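Local coordinates for protein probable polysaccharide deacetylase pdaA (Bacillus subtilis, PDB 1NY1) that deacetylates N-acetylmuramic acid residues in peptidoglycan glycan strands, leading to muramic delta-lactam in the spore cortex, and is required for germination, at residues F49-E54 with G78-D83; F103-L108 with R140-V145. All coordinates share one frame; numbering follows the deposited sequence.

Interaction 1: F49-E54 with G78-D83; sequences FDNGYE and GHFVKD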
loop_
_atom_site.group_PDB
_atom_site.type_symbol
_atom_site.label_atom_id
_atom_site.label_comp_id
_atom_site.label_asym_id
_atom_site.label_seq_id
_atom_site.Cartn_x
_atom_site.Cartn_y
_atom_site.Cartn_z
ATOM N N PHE A 49 -0.403 -0.418 -3.582
ATOM C CA PHE A 49 0.504 0.363 -4.409
ATOM C C PHE A 49 0.729 1.747 -3.801
ATOM O O PHE A 49 -0.139 2.271 -3.112
ATOM C CB PHE A 49 -0.086 0.548 -5.816
ATOM C CG PHE A 49 -0.429 -0.739 -6.521
ATOM C CD1 PHE A 49 -1.580 -1.453 -6.195
ATOM C CD2 PHE A 49 0.398 -1.226 -7.532
ATOM C CE1 PHE A 49 -1.903 -2.636 -6.874
ATOM C CE2 PHE A 49 0.087 -2.401 -8.214
ATOM C CZ PHE A 49 -1.065 -3.106 -7.883
ATOM N N ASP A 50 1.906 2.317 -4.041
ATOM C CA ASP A 50 2.226 3.667 -3.582
ATOM C C ASP A 50 2.340 4.455 -4.887
ATOM O O ASP A 50 3.086 4.062 -5.787
ATOM C CB ASP A 50 3.566 3.705 -2.826
ATOM C CG ASP A 50 3.436 3.333 -1.356
ATOM O OD1 ASP A 50 2.340 2.912 -0.927
ATOM O OD2 ASP A 50 4.445 3.465 -0.619
ATOM N N ASN A 51 1.593 5.551 -4.996
ATOM C CA ASN A 51 1.596 6.367 -6.207
ATOM C C ASN A 51 1.892 7.829 -5.917
ATOM O O ASN A 51 1.019 8.557 -5.450
ATOM C CB ASN A 51 0.240 6.256 -6.910
ATOM C CG ASN A 51 -0.063 4.836 -7.360
ATOM O OD1 ASN A 51 0.344 4.413 -8.444
ATOM N ND2 ASN A 51 -0.756 4.086 -6.511
ATOM N N GLY A 52 3.121 8.252 -6.208
ATOM C CA GLY A 52 3.521 9.632 -5.973
ATOM C C GLY A 52 3.537 10.446 -7.254
ATOM O O GLY A 52 3.378 11.662 -7.220
ATOM N N TYR A 53 3.754 9.772 -8.381
ATOM C CA TYR A 53 3.763 10.410 -9.694
ATOM C C TYR A 53 3.515 9.348 -10.755
ATOM O O TYR A 53 3.561 8.150 -10.470
ATOM C CB TYR A 53 5.094 11.124 -9.972
ATOM C CG TYR A 53 6.289 10.204 -10.001
ATOM C CD1 TYR A 53 6.910 9.804 -8.820
ATOM C CD2 TYR A 53 6.777 9.703 -11.205
ATOM C CE1 TYR A 53 7.986 8.926 -8.837
ATOM C CE2 TYR A 53 7.852 8.823 -11.236
ATOM C CZ TYR A 53 8.450 8.439 -10.046
ATOM O OH TYR A 53 9.508 7.568 -10.063
ATOM N N GLU A 54 3.267 9.786 -11.983
ATOM C CA GLU A 54 2.976 8.861 -13.074
ATOM C C GLU A 54 4.109 8.792 -14.096
ATOM O O GLU A 54 4.688 9.814 -14.462
ATOM C CB GLU A 54 1.664 9.296 -13.744
ATOM C CG GLU A 54 1.173 8.435 -14.904
ATOM C CD GLU A 54 0.921 6.982 -14.514
ATOM O OE1 GLU A 54 0.786 6.686 -13.306
ATOM O OE2 GLU A 54 0.839 6.136 -15.428
ATOM N N GLY A 78 -0.877 14.025 -2.785
ATOM C CA GLY A 78 -1.585 15.156 -3.348
ATOM C C GLY A 78 -1.202 15.390 -4.800
ATOM O O GLY A 78 -2.063 15.607 -5.653
ATOM N N HIS A 79 0.093 15.332 -5.092
ATOM C CA HIS A 79 0.562 15.550 -6.455
ATOM C C HIS A 79 -0.036 14.572 -7.457
ATOM O O HIS A 79 -0.458 14.968 -8.542
ATOM C CB HIS A 79 2.084 15.451 -6.535
ATOM C CG HIS A 79 2.604 15.490 -7.940
ATOM N ND1 HIS A 79 2.573 16.631 -8.714
ATOM C CD2 HIS A 79 3.096 14.511 -8.735
ATOM C CE1 HIS A 79 3.021 16.353 -9.925
ATOM N NE2 HIS A 79 3.344 15.073 -9.965
ATOM N N PHE A 80 -0.049 13.291 -7.101
ATOM C CA PHE A 80 -0.589 12.276 -7.993
ATOM C C PHE A 80 -2.052 12.556 -8.316
ATOM O O PHE A 80 -2.471 12.490 -9.475
ATOM C CB PHE A 80 -0.472 10.886 -7.367
ATOM C CG PHE A 80 -0.864 9.780 -8.298
ATOM C CD1 PHE A 80 0.022 9.329 -9.271
ATOM C CD2 PHE A 80 -2.138 9.230 -8.245
ATOM C CE1 PHE A 80 -0.357 8.346 -10.183
ATOM C CE2 PHE A 80 -2.530 8.246 -9.151
ATOM C CZ PHE A 80 -1.637 7.805 -10.124
ATOM N N VAL A 81 -2.830 12.859 -7.283
ATOM C CA VAL A 81 -4.249 13.145 -7.458
ATOM C C VAL A 81 -4.462 14.357 -8.362
ATOM O O VAL A 81 -5.270 14.314 -9.286
ATOM C CB VAL A 81 -4.937 13.388 -6.090
ATOM C CG1 VAL A 81 -6.387 13.800 -6.299
ATOM C CG2 VAL A 81 -4.879 12.119 -5.249
ATOM N N LYS A 82 -3.730 15.432 -8.099
ATOM C CA LYS A 82 -3.848 16.649 -8.890
ATOM C C LYS A 82 -3.339 16.458 -10.322
ATOM O O LYS A 82 -3.885 17.026 -11.267
ATOM C CB LYS A 82 -3.065 17.782 -8.223
ATOM C CG LYS A 82 -3.462 18.058 -6.769
ATOM C CD LYS A 82 -4.669 18.977 -6.654
ATOM C CE LYS A 82 -4.300 20.420 -7.002
ATOM N NZ LYS A 82 -5.472 21.340 -6.895
ATOM N N ASP A 83 -2.297 15.651 -10.488
ATOM C CA ASP A 83 -1.723 15.433 -11.812
ATOM C C ASP A 83 -2.436 14.375 -12.654
ATOM O O ASP A 83 -2.454 14.464 -13.885
ATOM C CB ASP A 83 -0.239 15.067 -11.670
ATOM C CG ASP A 83 0.473 15.002 -13.001
ATOM O OD1 ASP A 83 0.478 16.025 -13.720
ATOM O OD2 ASP A 83 1.030 13.929 -13.331
HETATM O O HOH W 1 2.924 12.570 -12.211
#
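Phe80 reaches from the first turn of helix 78-83 to the chain that runs off the end of strand 44-51. Its CB already touches that chain, 3.4 Å from Asn51 O. With CG anti to the backbone N (chi1 -173°), the ring then lies against the other segment. CG still borders on Asn51 O, but one face of the ring is taken by Asn51 CB, a CH-pi contact in which the carbon stands 3.7 Å from the centroid and only 4° off the ring normal. Along the rim, CD1 meets the carbonyl carbon of Tyr53 at 3.8 Å. Next, CE1 has Glu54 OE1 in the ring plane at 3.7 Å; the carboxylate is turned 61° to the ring, and OE1 is also hydrogen-bonded to Thr58. Leu87, Ile88 and Met91 of helix 85-93 also touch the Phe80 side chain. The fold is the NodB-type polysaccharide deacetylase barrel, and strand 44-51, paired in parallel with strand 73-76, carries Asp50, by similarity the catalytic proton acceptor, just before this junction. An alanine in place of Phe80 would probably open a gap between Asn51 CB and helix 85-93 and let the chain after the strand shift. Nearer solvent, His79 comes in edge-on, its CD2 3.2 Å from Gly52 O. One water joins the segments here: it accepts from Glu54 N at 2.8 Å and donates to Asp83 OD2 at 2.6 Å, while its bond with His79 NE2 is weak.

Interaction 2: F103-L108 with R140-V145; sequences FHHPDL and RPPRGV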
loop_
_atom_site.group_PDB
_atom_site.type_symbol
_atom_site.label_atom_id
_atom_site.label_comp_id
_atom_site.label_asym_id
_atom_site.label_seq_id
_atom_site.Cartn_x
_atom_site.Cartn_y
_atom_site.Cartn_z
ATOM N N PHE A 103 -0.681 14.610 1.425
ATOM C CA PHE A 103 -0.640 15.539 0.315
ATOM C C PHE A 103 0.750 15.868 -0.208
ATOM O O PHE A 103 1.005 15.730 -1.404
ATOM C CB PHE A 103 -1.368 16.829 0.683
ATOM C CG PHE A 103 -1.827 17.604 -0.507
ATOM C CD1 PHE A 103 -0.954 18.446 -1.189
ATOM C CD2 PHE A 103 -3.120 17.435 -0.996
ATOM C CE1 PHE A 103 -1.361 19.105 -2.342
ATOM C CE2 PHE A 103 -3.539 18.087 -2.145
ATOM C CZ PHE A 103 -2.659 18.926 -2.824
ATOM N N HIS A 104 1.642 16.299 0.680
ATOM C CA HIS A 104 2.998 16.662 0.280
ATOM C C HIS A 104 4.033 15.580 0.563
ATOM O O HIS A 104 5.232 15.799 0.391
ATOM C CB HIS A 104 3.418 17.961 0.970
ATOM C CG HIS A 104 2.552 19.131 0.631
ATOM N ND1 HIS A 104 1.603 19.631 1.497
ATOM C CD2 HIS A 104 2.480 19.892 -0.487
ATOM C CE1 HIS A 104 0.985 20.651 0.927
ATOM N NE2 HIS A 104 1.498 20.829 -0.276
ATOM N N HIS A 105 3.563 14.416 0.998
ATOM C CA HIS A 105 4.437 13.288 1.298
ATOM C C HIS A 105 5.606 13.698 2.202
ATOM O O HIS A 105 6.761 13.355 1.940
ATOM C CB HIS A 105 4.955 12.687 -0.018
ATOM C CG HIS A 105 5.548 11.320 0.128
ATOM N ND1 HIS A 105 6.893 11.108 0.346
ATOM C CD2 HIS A 105 4.975 10.093 0.098
ATOM C CE1 HIS A 105 7.123 9.811 0.442
ATOM N NE2 HIS A 105 5.976 9.172 0.295
ATOM N N PRO A 106 5.318 14.433 3.291
ATOM C CA PRO A 106 6.380 14.863 4.201
ATOM C C PRO A 106 6.643 13.836 5.297
ATOM O O PRO A 106 5.980 12.802 5.369
ATOM C CB PRO A 106 5.817 16.149 4.772
ATOM C CG PRO A 106 4.380 15.762 4.989
ATOM C CD PRO A 106 4.021 15.000 3.709
ATOM N N ASP A 107 7.626 14.134 6.143
ATOM C CA ASP A 107 7.972 13.280 7.271
ATOM C C ASP A 107 6.962 13.694 8.336
ATOM O O ASP A 107 7.088 14.765 8.924
ATOM C CB ASP A 107 9.393 13.589 7.755
ATOM C CG ASP A 107 9.837 12.684 8.885
ATOM O OD1 ASP A 107 9.036 12.434 9.815
ATOM O OD2 ASP A 107 11.002 12.230 8.855
ATOM N N LEU A 108 5.957 12.857 8.574
ATOM C CA LEU A 108 4.928 13.179 9.552
ATOM C C LEU A 108 5.429 13.434 10.964
ATOM O O LEU A 108 4.785 14.155 11.719
ATOM C CB LEU A 108 3.875 12.072 9.593
ATOM C CG LEU A 108 3.109 11.857 8.288
ATOM C CD1 LEU A 108 2.145 10.691 8.448
ATOM C CD2 LEU A 108 2.370 13.131 7.922
ATOM N N ARG A 140 -0.572 5.323 4.760
ATOM C CA ARG A 140 0.740 4.724 4.656
ATOM C C ARG A 140 1.680 5.901 4.855
ATOM O O ARG A 140 1.712 6.828 4.046
ATOM C CB ARG A 140 0.962 4.077 3.296
ATOM C CG ARG A 140 2.337 3.441 3.210
ATOM C CD ARG A 140 2.400 2.392 2.133
ATOM N NE ARG A 140 1.762 1.142 2.529
ATOM C CZ ARG A 140 1.373 0.217 1.658
ATOM N NH1 ARG A 140 1.556 0.426 0.360
ATOM N NH2 ARG A 140 0.829 -0.915 2.080
ATOM N N PRO A 141 2.430 5.900 5.965
ATOM C CA PRO A 141 3.360 6.994 6.246
ATOM C C PRO A 141 4.364 7.251 5.128
ATOM O O PRO A 141 4.972 6.321 4.595
ATOM C CB PRO A 141 4.036 6.541 7.533
ATOM C CG PRO A 141 2.940 5.808 8.231
ATOM C CD PRO A 141 2.346 4.977 7.110
ATOM N N PRO A 142 4.547 8.523 4.753
ATOM C CA PRO A 142 5.503 8.839 3.690
ATOM C C PRO A 142 6.878 8.238 3.999
ATOM O O PRO A 142 7.402 8.401 5.102
ATOM C CB PRO A 142 5.523 10.364 3.696
ATOM C CG PRO A 142 4.118 10.712 4.086
ATOM C CD PRO A 142 3.838 9.733 5.207
ATOM N N ARG A 143 7.443 7.530 3.025
ATOM C CA ARG A 143 8.757 6.904 3.156
ATOM C C ARG A 143 8.824 5.885 4.296
ATOM O O ARG A 143 9.908 5.512 4.755
ATOM C CB ARG A 143 9.825 7.988 3.346
ATOM C CG ARG A 143 11.208 7.612 2.828
ATOM C CD ARG A 143 12.134 8.825 2.807
ATOM N NE ARG A 143 13.476 8.512 2.310
ATOM C CZ ARG A 143 13.752 8.130 1.066
ATOM N NH1 ARG A 143 12.777 8.005 0.174
ATOM N NH2 ARG A 143 15.007 7.884 0.711
ATOM N N GLY A 144 7.658 5.428 4.741
ATOM C CA GLY A 144 7.599 4.452 5.812
ATOM C C GLY A 144 8.090 4.979 7.147
ATOM O O GLY A 144 8.385 4.201 8.053
ATOM N N VAL A 145 8.178 6.297 7.276
ATOM C CA VAL A 145 8.643 6.890 8.524
ATOM C C VAL A 145 7.478 7.256 9.432
ATOM O O VAL A 145 6.549 7.950 9.022
ATOM C CB VAL A 145 9.491 8.154 8.271
ATOM C CG1 VAL A 145 9.897 8.779 9.595
ATOM C CG2 VAL A 145 10.719 7.795 7.460
HETATM O O HOH W 2 6.821 6.638 0.717
HETATM O O HOH W 3 6.018 10.109 7.583
#
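His105 turns one face of its imidazole to the edge of Pro142 formed by CA and CB; the rest of the proline ring tilts away from it, and the two side chains run past each other in opposite directions. Pro142 CB sits over the middle of the imidazole, 3.5 Å from the centroid and 2° off the normal, a CH-pi contact. Having CG anti to the backbone N (chi1 -164°) carries the imidazole across to that proline. In the ring plane, NE2 meets a water at 2.7 Å, and the same water accepts from Arg143 N. Both loops belong to the active-site end of the NodB-type barrel: His105, like His101, whose ring meets it edge-to-face, belongs to the binding site for a divalent metal cation, so Pro142 backs a metal-binding side chain. Beyond the imidazole, Pro142 CB also comes to 3.0 Å from Pro106 O. Leu108 approaches the same proline at about a right angle, setting CD1 3.8 Å from Pro142 CD. Farther along, Asp107 crosses Val145 at a slant, OD2 lying 3.7 Å from Val145 CG1, while OD1 is hydrogen-bonded to Thr109. A second water accepts from Leu108 N at 2.9 Å and lies 2.6 Å from Val145 O, bridging the two loops.

Both contacts are partly buried and lie in the same deacetylase domain, their centres about 13 Å apart. Interaction 1 joins a strand end to a helix, and its inner part is a buried phenylalanine set against backbone, Asn51 CB and a carboxylate, giving way to histidine and aspartate at the surface. Interaction 2 joins two loops, with prolines doing the packing beside a metal-binding histidine. Neither has a direct hydrogen bond between its segments; water bridges each. They meet at the active site, where Asp50 OD1 and Arg140 NH1 form a 2.9 Å salt bridge, and at a flank, where Phe103 packs on Gly78 and Lys82 of helix 78-83.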